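Local atomic coordinates of glycosyl hydrolase, family 38 (Enterococcus faecalis, PDB entry 5KBP), a protein that probably hydrolyses alpha-mannosidic linkages as a metal-dependent glycoside hydrolase of family 38. Residues Ser360-His365 and Ala764-Gln769; Thr417-Val422 and Thr491-Val496; Val461-Val466 and Gly512-Phe517. One frame throughout, in Å; residues are numbered along the deposited sequence.

Contact 1. Residues Ser360-His365 and Ala764-Gln769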
ATOM      1  N   SER A 360       1.687  -0.735  15.977  1.00 39.18           N
ATOM      2  CA  SER A 360       2.616  -1.505  15.162  1.00 36.98           C
ATOM      3  C   SER A 360       3.774  -0.598  14.745  1.00 37.93           C
ATOM      4  O   SER A 360       3.858   0.565  15.151  1.00 39.47           O
ATOM      5  CB  SER A 360       1.898  -2.106  13.951  1.00 42.89           C
ATOM      6  OG  SER A 360       0.918  -3.046  14.354  1.00 41.60           O
ATOM      7  N   VAL A 361       4.673  -1.137  13.925  1.00 41.18           N
ATOM      8  CA  VAL A 361       5.806  -0.363  13.430  1.00 41.45           C
ATOM      9  C   VAL A 361       5.369   0.437  12.209  1.00 45.44           C
ATOM     10  O   VAL A 361       4.292   0.196  11.651  1.00 44.72           O
ATOM     11  CB  VAL A 361       7.009  -1.269  13.113  1.00 38.69           C
ATOM     12  CG1 VAL A 361       7.623  -1.796  14.402  1.00 35.68           C
ATOM     13  CG2 VAL A 361       6.583  -2.420  12.222  1.00 38.39           C
ATOM     14  N   ASP A 362       6.206   1.391  11.788  1.00 46.36           N
ATOM     15  CA  ASP A 362       5.798   2.353  10.763  1.00 48.96           C
ATOM     16  C   ASP A 362       5.417   1.669   9.457  1.00 48.96           C
ATOM     17  O   ASP A 362       4.473   2.093   8.781  1.00 50.33           O
ATOM     18  CB  ASP A 362       6.915   3.366  10.516  1.00 49.58           C
ATOM     19  CG  ASP A 362       7.184   4.243  11.719  1.00 58.75           C
ATOM     20  OD1 ASP A 362       6.406   4.178  12.694  1.00 49.73           O
ATOM     21  OD2 ASP A 362       8.168   5.007  11.681  1.00 61.31           O
ATOM     22  N   GLU A 363       6.147   0.615   9.077  1.00 39.35           N
ATOM     23  CA  GLU A 363       5.875  -0.044   7.804  1.00 40.27           C
ATOM     24  C   GLU A 363       4.474  -0.633   7.766  1.00 39.04           C
ATOM     25  O   GLU A 363       3.834  -0.648   6.708  1.00 46.20           O
ATOM     26  CB  GLU A 363       6.912  -1.137   7.538  1.00 56.83           C
ATOM     27  CG  GLU A 363       8.343  -0.639   7.404  1.00 70.12           C
ATOM     28  CD  GLU A 363       9.006  -0.384   8.744  1.00 76.45           C
ATOM     29  OE1 GLU A 363       9.741   0.618   8.866  1.00 80.98           O
ATOM     30  OE2 GLU A 363       8.786  -1.184   9.678  1.00 78.95           O
ATOM     31  N   VAL A 364       3.980  -1.115   8.908  1.00 42.69           N
ATOM     32  CA  VAL A 364       2.646  -1.705   8.958  1.00 43.65           C
ATOM     33  C   VAL A 364       1.587  -0.652   8.657  1.00 49.18           C
ATOM     34  O   VAL A 364       0.666  -0.879   7.863  1.00 40.53           O
ATOM     35  CB  VAL A 364       2.404  -2.369  10.326  1.00 40.62           C
ATOM     36  CG1 VAL A 364       0.931  -2.696  10.502  1.00 32.16           C
ATOM     37  CG2 VAL A 364       3.258  -3.622  10.473  1.00 34.71           C
ATOM     38  N   HIS A 365       1.711   0.521   9.278  1.00 46.95           N
ATOM     39  CA  HIS A 365       0.650   1.518   9.191  1.00 49.92           C
ATOM     40  C   HIS A 365       0.667   2.277   7.871  1.00 47.88           C
ATOM     41  O   HIS A 365      -0.385   2.747   7.424  1.00 46.17           O
ATOM     42  CB  HIS A 365       0.748   2.481  10.374  1.00 44.49           C
ATOM     43  CG  HIS A 365       0.494   1.826  11.695  1.00 48.89           C
ATOM     44  ND1 HIS A 365       1.385   1.889  12.743  1.00 52.53           N
ATOM     45  CD2 HIS A 365      -0.548   1.079  12.133  1.00 47.49           C
ATOM     46  CE1 HIS A 365       0.900   1.222  13.774  1.00 53.41           C
ATOM     47  NE2 HIS A 365      -0.270   0.715  13.429  1.00 50.92           N
ATOM     48  N   ALA A 764      11.359   1.646  17.714  1.00 34.19           N
ATOM     49  CA  ALA A 764      11.206   3.055  17.378  1.00 42.95           C
ATOM     50  C   ALA A 764      10.167   3.223  16.277  1.00 42.26           C
ATOM     51  O   ALA A 764      10.223   2.548  15.244  1.00 42.00           O
ATOM     52  CB  ALA A 764      12.545   3.646  16.943  1.00 40.06           C
ATOM     53  N   THR A 765       9.210   4.120  16.508  1.00 40.16           N
ATOM     54  CA  THR A 765       8.141   4.420  15.555  1.00 49.07           C
ATOM     55  C   THR A 765       8.060   5.934  15.397  1.00 46.68           C
ATOM     56  O   THR A 765       7.180   6.586  15.976  1.00 50.57           O
ATOM     57  CB  THR A 765       6.804   3.833  16.012  1.00 46.94           C
ATOM     58  OG1 THR A 765       6.530   4.244  17.359  1.00 44.49           O
ATOM     59  CG2 THR A 765       6.842   2.312  15.952  1.00 42.69           C
ATOM     60  N   PRO A 766       8.974   6.529  14.625  1.00 47.45           N
ATOM     61  CA  PRO A 766       8.954   7.992  14.470  1.00 49.22           C
ATOM     62  C   PRO A 766       7.718   8.512  13.757  1.00 50.81           C
ATOM     63  O   PRO A 766       7.299   9.646  14.022  1.00 44.19           O
ATOM     64  CB  PRO A 766      10.232   8.279  13.670  1.00 44.28           C
ATOM     65  CG  PRO A 766      10.549   6.989  12.982  1.00 43.73           C
ATOM     66  CD  PRO A 766      10.126   5.918  13.940  1.00 46.26           C
ATOM     67  N   GLU A 767       7.118   7.726  12.863  1.00 42.48           N
ATOM     68  CA  GLU A 767       5.897   8.169  12.198  1.00 47.66           C
ATOM     69  C   GLU A 767       4.679   8.111  13.110  1.00 50.10           C
ATOM     70  O   GLU A 767       3.610   8.592  12.720  1.00 56.11           O
ATOM     71  CB  GLU A 767       5.654   7.342  10.935  1.00 42.78           C
ATOM     72  CG  GLU A 767       6.652   7.637   9.826  1.00 48.60           C
ATOM     73  CD  GLU A 767       6.418   6.796   8.588  1.00 62.32           C
ATOM     74  OE1 GLU A 767       7.052   7.078   7.551  1.00 66.22           O
ATOM     75  OE2 GLU A 767       5.603   5.853   8.653  1.00 65.63           O
ATOM     76  N   ALA A 768       4.812   7.530  14.306  1.00 39.34           N
ATOM     77  CA  ALA A 768       3.774   7.639  15.321  1.00 39.35           C
ATOM     78  C   ALA A 768       3.713   9.029  15.939  1.00 41.58           C
ATOM     79  O   ALA A 768       2.783   9.309  16.704  1.00 47.07           O
ATOM     80  CB  ALA A 768       3.995   6.595  16.417  1.00 37.21           C
ATOM     81  N   GLN A 769       4.680   9.897  15.633  1.00 31.41           N
ATOM     82  CA  GLN A 769       4.638  11.281  16.088  1.00 41.18           C
ATOM     83  C   GLN A 769       3.619  12.115  15.324  1.00 42.94           C
ATOM     84  O   GLN A 769       3.388  13.269  15.700  1.00 42.68           O
ATOM     85  CB  GLN A 769       6.025  11.918  15.969  1.00 45.90           C
ATOM     86  CG  GLN A 769       7.100  11.262  16.825  1.00 45.64           C
ATOM     87  CD  GLN A 769       6.972  11.591  18.302  1.00 48.50           C
ATOM     88  OE1 GLN A 769       6.049  12.289  18.719  1.00 45.18           O
ATOM     89  NE2 GLN A 769       7.906  11.090  19.101  1.00 43.21           N
TER
HETATM   90  O   HOH W   1       8.702   1.744  12.734  1.00 34.35           O
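Asp-362 and Thr-765 bring the two backbones together, their CA atoms 5.7 Å apart, where the first turn of helix 362-393 meets a short 3-10 turn at 766-769. The Asp-362 side chain carries most of the contact. Its CG is anti to the carbonyl carbon (chi1 -66°), on the side of the backbone N. OD2 accepts a hydrogen bond from Glu-767 N at 3.1 Å; the bond is fairly straight (166° at the hydrogen), but the N-H comes down from above the carboxylate plane. Pro-766 CD packs against the same oxygen, also 3.1 Å from OD2. The other oxygen, OD1, lies 3.4 Å from Thr-765 CB and is paired with Arg-303 in a salt bridge. The Glu-767 chain reaches back extended, OE2 stopping 3.4 Å from Asp-362 CB. The two carboxylate planes are nearly parallel, 13° apart, and their likely repulsion is probably eased by Arg-303 on one and Arg-366 on the other. A water bridges the backbones, accepting from Asp-362 N and donating to Ala-764 O. The arrangement is a helix-to-loop junction: the N-terminal turn of helix 362-393, in the middle-domain region, meets the loop between strands 745-753 and 772-783, mainly through Asp-362.

Contact 2. Residues Thr417-Val422 and Thr491-Val496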
ATOM      1  N   THR A 417     -30.984  17.908   8.436  1.00 56.40           N
ATOM      2  CA  THR A 417     -31.031  19.350   8.238  1.00 56.29           C
ATOM      3  C   THR A 417     -29.612  19.842   7.996  1.00 65.66           C
ATOM      4  O   THR A 417     -28.726  19.616   8.828  1.00 71.44           O
ATOM      5  CB  THR A 417     -31.645  20.051   9.449  1.00 56.04           C
ATOM      6  OG1 THR A 417     -33.010  19.643   9.599  1.00 59.39           O
ATOM      7  CG2 THR A 417     -31.582  21.555   9.271  1.00 70.73           C
ATOM      8  N   GLU A 418     -29.398  20.513   6.868  1.00 64.76           N
ATOM      9  CA  GLU A 418     -28.047  20.878   6.466  1.00 72.87           C
ATOM     10  C   GLU A 418     -28.107  21.933   5.370  1.00 70.87           C
ATOM     11  O   GLU A 418     -28.970  21.870   4.491  1.00 79.18           O
ATOM     12  CB  GLU A 418     -27.277  19.642   5.976  1.00 86.08           C
ATOM     13  CG  GLU A 418     -25.954  19.932   5.292  1.00100.18           C
ATOM     14  CD  GLU A 418     -25.198  18.666   4.941  1.00112.72           C
ATOM     15  OE1 GLU A 418     -25.261  17.699   5.729  1.00116.20           O
ATOM     16  OE2 GLU A 418     -24.547  18.634   3.875  1.00117.80           O
ATOM     17  N   VAL A 419     -27.194  22.898   5.437  1.00 57.20           N
ATOM     18  CA  VAL A 419     -26.981  23.851   4.353  1.00 57.15           C
ATOM     19  C   VAL A 419     -26.042  23.189   3.351  1.00 62.59           C
ATOM     20  O   VAL A 419     -24.841  23.055   3.604  1.00 62.47           O
ATOM     21  CB  VAL A 419     -26.411  25.176   4.869  1.00 59.75           C
ATOM     22  CG1 VAL A 419     -26.068  26.092   3.705  1.00 65.43           C
ATOM     23  CG2 VAL A 419     -27.407  25.849   5.800  1.00 44.86           C
ATOM     24  N   VAL A 420     -26.588  22.773   2.214  1.00 64.20           N
ATOM     25  CA  VAL A 420     -25.889  21.905   1.274  1.00 65.50           C
ATOM     26  C   VAL A 420     -25.257  22.740   0.169  1.00 64.77           C
ATOM     27  O   VAL A 420     -25.710  23.845  -0.149  1.00 73.44           O
ATOM     28  CB  VAL A 420     -26.854  20.848   0.692  1.00 73.35           C
ATOM     29  CG1 VAL A 420     -26.085  19.710   0.033  1.00 74.07           C
ATOM     30  CG2 VAL A 420     -27.765  20.316   1.781  1.00 82.60           C
ATOM     31  N   THR A 421     -24.185  22.203  -0.411  1.00 63.89           N
ATOM     32  CA  THR A 421     -23.511  22.780  -1.566  1.00 62.76           C
ATOM     33  C   THR A 421     -23.554  21.771  -2.705  1.00 60.28           C
ATOM     34  O   THR A 421     -23.224  20.596  -2.509  1.00 72.47           O
ATOM     35  CB  THR A 421     -22.062  23.156  -1.223  1.00 66.28           C
ATOM     36  OG1 THR A 421     -22.011  24.508  -0.749  1.00 63.34           O
ATOM     37  CG2 THR A 421     -21.150  23.004  -2.434  1.00 66.00           C
ATOM     38  N   VAL A 422     -23.974  22.223  -3.885  1.00 53.86           N
ATOM     39  CA  VAL A 422     -24.114  21.369  -5.059  1.00 55.01           C
ATOM     40  C   VAL A 422     -23.410  22.037  -6.230  1.00 59.43           C
ATOM     41  O   VAL A 422     -23.688  23.200  -6.544  1.00 68.44           O
ATOM     42  CB  VAL A 422     -25.593  21.105  -5.402  1.00 59.11           C
ATOM     43  CG1 VAL A 422     -25.705  20.354  -6.718  1.00 65.13           C
ATOM     44  CG2 VAL A 422     -26.277  20.340  -4.279  1.00 59.99           C
ATOM     45  N   THR A 491     -21.588  26.494  -8.384  1.00 55.00           N
ATOM     46  CA  THR A 491     -21.744  25.931  -7.046  1.00 61.55           C
ATOM     47  C   THR A 491     -22.907  26.641  -6.364  1.00 60.61           C
ATOM     48  O   THR A 491     -22.814  27.831  -6.045  1.00 66.95           O
ATOM     49  CB  THR A 491     -20.453  26.079  -6.244  1.00 65.09           C
ATOM     50  OG1 THR A 491     -19.406  25.334  -6.882  1.00 63.28           O
ATOM     51  CG2 THR A 491     -20.643  25.567  -4.832  1.00 60.20           C
ATOM     52  N   VAL A 492     -23.998  25.911  -6.144  1.00 57.79           N
ATOM     53  CA  VAL A 492     -25.233  26.465  -5.601  1.00 63.39           C
ATOM     54  C   VAL A 492     -25.394  25.994  -4.164  1.00 60.18           C
ATOM     55  O   VAL A 492     -25.094  24.840  -3.838  1.00 56.12           O
ATOM     56  CB  VAL A 492     -26.448  26.058  -6.458  1.00 65.86           C
ATOM     57  CG1 VAL A 492     -27.714  26.725  -5.945  1.00 70.86           C
ATOM     58  CG2 VAL A 492     -26.207  26.411  -7.919  1.00 65.12           C
ATOM     59  N   GLU A 493     -25.872  26.891  -3.304  1.00 65.88           N
ATOM     60  CA  GLU A 493     -26.043  26.621  -1.882  1.00 67.48           C
ATOM     61  C   GLU A 493     -27.531  26.512  -1.574  1.00 68.04           C
ATOM     62  O   GLU A 493     -28.293  27.443  -1.855  1.00 73.52           O
ATOM     63  CB  GLU A 493     -25.394  27.720  -1.043  1.00 69.94           C
ATOM     64  CG  GLU A 493     -25.163  27.353   0.410  1.00 80.11           C
ATOM     65  CD  GLU A 493     -24.382  28.415   1.160  1.00 90.09           C
ATOM     66  OE1 GLU A 493     -24.580  29.614   0.873  1.00 92.93           O
ATOM     67  OE2 GLU A 493     -23.564  28.050   2.029  1.00 92.70           O
ATOM     68  N   LEU A 494     -27.940  25.383  -1.001  1.00 64.14           N
ATOM     69  CA  LEU A 494     -29.329  25.144  -0.643  1.00 62.96           C
ATOM     70  C   LEU A 494     -29.460  24.950   0.861  1.00 62.94           C
ATOM     71  O   LEU A 494     -28.536  24.470   1.525  1.00 57.81           O
ATOM     72  CB  LEU A 494     -29.896  23.914  -1.371  1.00 59.65           C
ATOM     73  CG  LEU A 494     -30.019  23.982  -2.895  1.00 62.60           C
ATOM     74  CD1 LEU A 494     -30.695  22.731  -3.431  1.00 68.80           C
ATOM     75  CD2 LEU A 494     -30.784  25.224  -3.317  1.00 64.52           C
ATOM     76  N   SER A 495     -30.619  25.329   1.392  1.00 62.15           N
ATOM     77  CA  SER A 495     -30.942  25.169   2.809  1.00 63.09           C
ATOM     78  C   SER A 495     -31.991  24.066   2.923  1.00 64.90           C
ATOM     79  O   SER A 495     -33.179  24.301   2.688  1.00 69.27           O
ATOM     80  CB  SER A 495     -31.439  26.480   3.409  1.00 67.09           C
ATOM     81  OG  SER A 495     -31.768  26.323   4.779  1.00 69.42           O
ATOM     82  N   VAL A 496     -31.545  22.864   3.281  1.00 59.47           N
ATOM     83  CA  VAL A 496     -32.412  21.696   3.396  1.00 58.86           C
ATOM     84  C   VAL A 496     -32.838  21.547   4.850  1.00 64.74           C
ATOM     85  O   VAL A 496     -31.992  21.503   5.753  1.00 65.61           O
ATOM     86  CB  VAL A 496     -31.706  20.428   2.890  1.00 58.81           C
ATOM     87  CG1 VAL A 496     -32.569  19.203   3.136  1.00 59.66           C
ATOM     88  CG2 VAL A 496     -31.377  20.568   1.412  1.00 55.45           C
TER
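Val-420 and Leu-494 form the middle hydrogen-bonded pair of an antiparallel strand pairing, flanked by Glu-418 with Val-496 and Val-422 with Val-492. Each pair exchanges two backbone bonds, so the N-H and C=O of all six residues are satisfied. The shortest is Val-420 N to Leu-494 O at 2.7 Å, more bent than the rest at 144°; Val-492 N to Val-422 O, 2.8 Å, is close to straight at 170°. Several acceptors also take a CA-H contact, as Leu-494 O does from Val-419 CA at 3.3 Å. Thr-491 and Glu-493 turn their backbone polar groups to strand 463-475, bonding with Val-466 and Lys-467 and with Arg-464 respectively. The extended Glu-493 chain crosses Val-419 at a slant, its CG 3.6 Å from Val-419 CG1, while OE1 makes a salt bridge with Arg-464. Thr-417 OG1 is hydrogen-bonded to Glu-498 N, and Glu-418 OE1 pairs with Lys-416 in a salt bridge. The CG2 methyls of Val-420 and Val-496 meet at 3.6 Å on a face that packs on strands 404-410 and 451-454: Leu-494 rests on Phe-406, Leu-408 and Val-453, Val-422 on Phe-406, Val-420 on Leu-408 and Val-492 on Val-453, while strand 483-499 runs between 416-430 and 463-475.

Contact 3. Residues Val461-Val466 and Gly512-Phe517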
ATOM      1  N   VAL A 461     -36.814  27.939  -5.407  1.00 69.13           N
ATOM      2  CA  VAL A 461     -36.248  27.575  -4.112  1.00 67.57           C
ATOM      3  C   VAL A 461     -35.151  28.569  -3.766  1.00 67.35           C
ATOM      4  O   VAL A 461     -34.344  28.946  -4.625  1.00 64.58           O
ATOM      5  CB  VAL A 461     -35.706  26.133  -4.129  1.00 62.64           C
ATOM      6  CG1 VAL A 461     -35.210  25.730  -2.746  1.00 62.48           C
ATOM      7  CG2 VAL A 461     -36.776  25.171  -4.621  1.00 62.71           C
ATOM      8  N   ALA A 462     -35.122  29.002  -2.508  1.00 68.64           N
ATOM      9  CA  ALA A 462     -34.110  29.950  -2.066  1.00 67.95           C
ATOM     10  C   ALA A 462     -32.720  29.332  -2.158  1.00 69.58           C
ATOM     11  O   ALA A 462     -32.508  28.179  -1.772  1.00 65.92           O
ATOM     12  CB  ALA A 462     -34.392  30.401  -0.633  1.00 68.43           C
ATOM     13  N   SER A 463     -31.770  30.105  -2.677  1.00 68.45           N
ATOM     14  CA  SER A 463     -30.414  29.612  -2.876  1.00 69.07           C
ATOM     15  C   SER A 463     -29.462  30.799  -2.963  1.00 75.03           C
ATOM     16  O   SER A 463     -29.866  31.960  -2.852  1.00 67.78           O
ATOM     17  CB  SER A 463     -30.322  28.741  -4.132  1.00 63.93           C
ATOM     18  OG  SER A 463     -30.458  29.526  -5.303  1.00 65.79           O
ATOM     19  N   ARG A 464     -28.183  30.488  -3.165  1.00 78.22           N
ATOM     20  CA  ARG A 464     -27.144  31.497  -3.325  1.00 76.63           C
ATOM     21  C   ARG A 464     -26.034  30.909  -4.180  1.00 73.12           C
ATOM     22  O   ARG A 464     -25.584  29.787  -3.928  1.00 68.04           O
ATOM     23  CB  ARG A 464     -26.589  31.949  -1.969  1.00 75.74           C
ATOM     24  CG  ARG A 464     -25.495  33.003  -2.067  1.00 78.39           C
ATOM     25  CD  ARG A 464     -24.995  33.426  -0.693  1.00 80.44           C
ATOM     26  NE  ARG A 464     -24.247  32.366  -0.022  1.00 72.56           N
ATOM     27  CZ  ARG A 464     -22.924  32.242  -0.069  1.00 72.81           C
ATOM     28  NH1 ARG A 464     -22.201  33.116  -0.756  1.00 73.44           N
ATOM     29  NH2 ARG A 464     -22.324  31.249   0.570  1.00 68.53           N
ATOM     30  N   ILE A 465     -25.600  31.659  -5.190  1.00 74.75           N
ATOM     31  CA  ILE A 465     -24.507  31.224  -6.054  1.00 70.96           C
ATOM     32  C   ILE A 465     -23.200  31.440  -5.299  1.00 70.29           C
ATOM     33  O   ILE A 465     -22.813  32.576  -5.016  1.00 71.87           O
ATOM     34  CB  ILE A 465     -24.510  31.974  -7.390  1.00 73.65           C
ATOM     35  CG1 ILE A 465     -25.820  31.718  -8.140  1.00 80.82           C
ATOM     36  CG2 ILE A 465     -23.314  31.562  -8.236  1.00 69.18           C
ATOM     37  CD1 ILE A 465     -26.111  30.251  -8.384  1.00 81.00           C
ATOM     38  N   VAL A 466     -22.518  30.345  -4.967  1.00 66.39           N
ATOM     39  CA  VAL A 466     -21.299  30.434  -4.167  1.00 60.65           C
ATOM     40  C   VAL A 466     -20.110  30.825  -5.036  1.00 70.38           C
ATOM     41  O   VAL A 466     -19.427  31.822  -4.774  1.00 79.83           O
ATOM     42  CB  VAL A 466     -21.041  29.107  -3.431  1.00 60.72           C
ATOM     43  CG1 VAL A 466     -19.732  29.174  -2.661  1.00 61.73           C
ATOM     44  CG2 VAL A 466     -22.197  28.791  -2.501  1.00 57.56           C
ATOM     45  N   GLY A 512     -32.606  32.901 -14.458  1.00 72.70           N
ATOM     46  CA  GLY A 512     -33.561  33.805 -13.851  1.00 72.69           C
ATOM     47  C   GLY A 512     -32.971  34.443 -12.617  1.00 71.61           C
ATOM     48  O   GLY A 512     -31.863  34.114 -12.182  1.00 66.33           O
ATOM     49  N   GLU A 513     -33.737  35.376 -12.057  1.00 80.04           N
ATOM     50  CA  GLU A 513     -33.314  36.050 -10.838  1.00 79.51           C
ATOM     51  C   GLU A 513     -33.258  35.057  -9.684  1.00 80.55           C
ATOM     52  O   GLU A 513     -34.232  34.350  -9.409  1.00 87.37           O
ATOM     53  CB  GLU A 513     -34.269  37.196 -10.510  1.00 73.70           C
ATOM     54  N   THR A 514     -32.111  35.003  -9.012  1.00 75.36           N
ATOM     55  CA  THR A 514     -31.942  34.074  -7.904  1.00 81.56           C
ATOM     56  C   THR A 514     -32.789  34.502  -6.711  1.00 80.99           C
ATOM     57  O   THR A 514     -32.917  35.692  -6.411  1.00 86.76           O
ATOM     58  CB  THR A 514     -30.469  33.982  -7.500  1.00 83.35           C
ATOM     59  OG1 THR A 514     -30.346  33.204  -6.303  1.00 76.74           O
ATOM     60  CG2 THR A 514     -29.884  35.368  -7.269  1.00 92.44           C
ATOM     61  N   LYS A 515     -33.376  33.518  -6.036  1.00 73.42           N
ATOM     62  CA  LYS A 515     -34.193  33.761  -4.852  1.00 70.29           C
ATOM     63  C   LYS A 515     -33.283  33.716  -3.630  1.00 68.69           C
ATOM     64  O   LYS A 515     -32.814  32.644  -3.234  1.00 76.69           O
ATOM     65  CB  LYS A 515     -35.316  32.732  -4.756  1.00 68.91           C
ATOM     66  CG  LYS A 515     -36.235  32.913  -3.562  1.00 72.53           C
ATOM     67  CD  LYS A 515     -37.380  31.912  -3.604  1.00 75.17           C
ATOM     68  CE  LYS A 515     -38.109  31.846  -2.272  1.00 79.34           C
ATOM     69  NZ  LYS A 515     -38.650  33.169  -1.858  1.00 86.01           N
ATOM     70  N   ALA A 516     -33.025  34.879  -3.041  1.00 70.30           N
ATOM     71  CA  ALA A 516     -32.083  34.976  -1.937  1.00 65.30           C
ATOM     72  C   ALA A 516     -32.724  34.523  -0.632  1.00 66.52           C
ATOM     73  O   ALA A 516     -33.944  34.582  -0.458  1.00 65.71           O
ATOM     74  CB  ALA A 516     -31.570  36.409  -1.795  1.00 58.09           C
ATOM     75  N   PHE A 517     -31.881  34.063   0.291  1.00 63.70           N
ATOM     76  CA  PHE A 517     -32.359  33.704   1.619  1.00 71.47           C
ATOM     77  C   PHE A 517     -32.838  34.948   2.357  1.00 75.69           C
ATOM     78  O   PHE A 517     -32.197  36.002   2.314  1.00 74.53           O
ATOM     79  CB  PHE A 517     -31.254  33.013   2.421  1.00 79.76           C
ATOM     80  CG  PHE A 517     -30.721  31.762   1.778  1.00 80.40           C
ATOM     81  CD1 PHE A 517     -31.475  30.600   1.755  1.00 74.68           C
ATOM     82  CD2 PHE A 517     -29.457  31.745   1.210  1.00 77.08           C
ATOM     83  CE1 PHE A 517     -30.984  29.448   1.167  1.00 77.28           C
ATOM     84  CE2 PHE A 517     -28.959  30.597   0.622  1.00 73.58           C
ATOM     85  CZ  PHE A 517     -29.725  29.446   0.602  1.00 78.06           C
TER
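Ser-463 and Lys-515 share the one hydrogen bond between these segments, where residues 462-464, leading into strand 463-475, meet an irregular loop running at roughly a right angle to them. Ser-463 N donates to Lys-515 O at 2.8 Å, and the bond is straight both at the hydrogen (165°) and at the carbonyl. The same oxygen takes a CA-H contact from Ala-462, CA to O 3.2 Å, so two neighbouring residues grip it.

Van der Waals packing centres on Phe-517, whose CG is anti to the carbonyl carbon (chi1 -59°), beside the backbone N. Round the ring, CE1 reaches Ala-462 O at 3.5 Å, CZ comes within 3.5 Å of Ser-463 CA, and Arg-464 CB approaches CE2 obliquely at 3.8 Å. Ser-463 N lies over one face, displaced toward the rim, and Ala-462 CB touches CD1 at 3.8 Å. The Lys-515 methylenes rest on the backbone of Val-461 and Ala-462, with CD 3.8 Å from Ala-462 N.

Polar side chains contribute less. Thr-514 OG1 sits 3.8 Å from Ser-463 OG, too far for a bond, and this buried hydroxyl has no partner in the model. Arg-464 NH2 goes to Glu-493 OE1. This is surface packing of a loop on the edge of a three-stranded antiparallel sheet: the chain leaving strand 503-511 drapes over residues 462-464 on its way to strand 523-524.

Contacts 2 and 3 meet at one three-stranded antiparallel sheet, their centres 11 Å apart: 417-422, 491-496 and the later part of 461-466 are in its strands, and 512-517 is a loop packed against it. Strand 483-499 lies between 416-430 and 463-475, so contact 2 covers one side of this central strand, while contact 3 involves the strand on its other side. The two touch through a probable hydrogen bond from Val-466 N to Thr-491 O, and through Phe-517 CZ packing near Glu-493 O. Along the chain their segments alternate. Contact 1 stands apart, its centre about 40 Å from that of contact 2 and 50 Å from that of contact 3. Its segments enclose all four others in sequence.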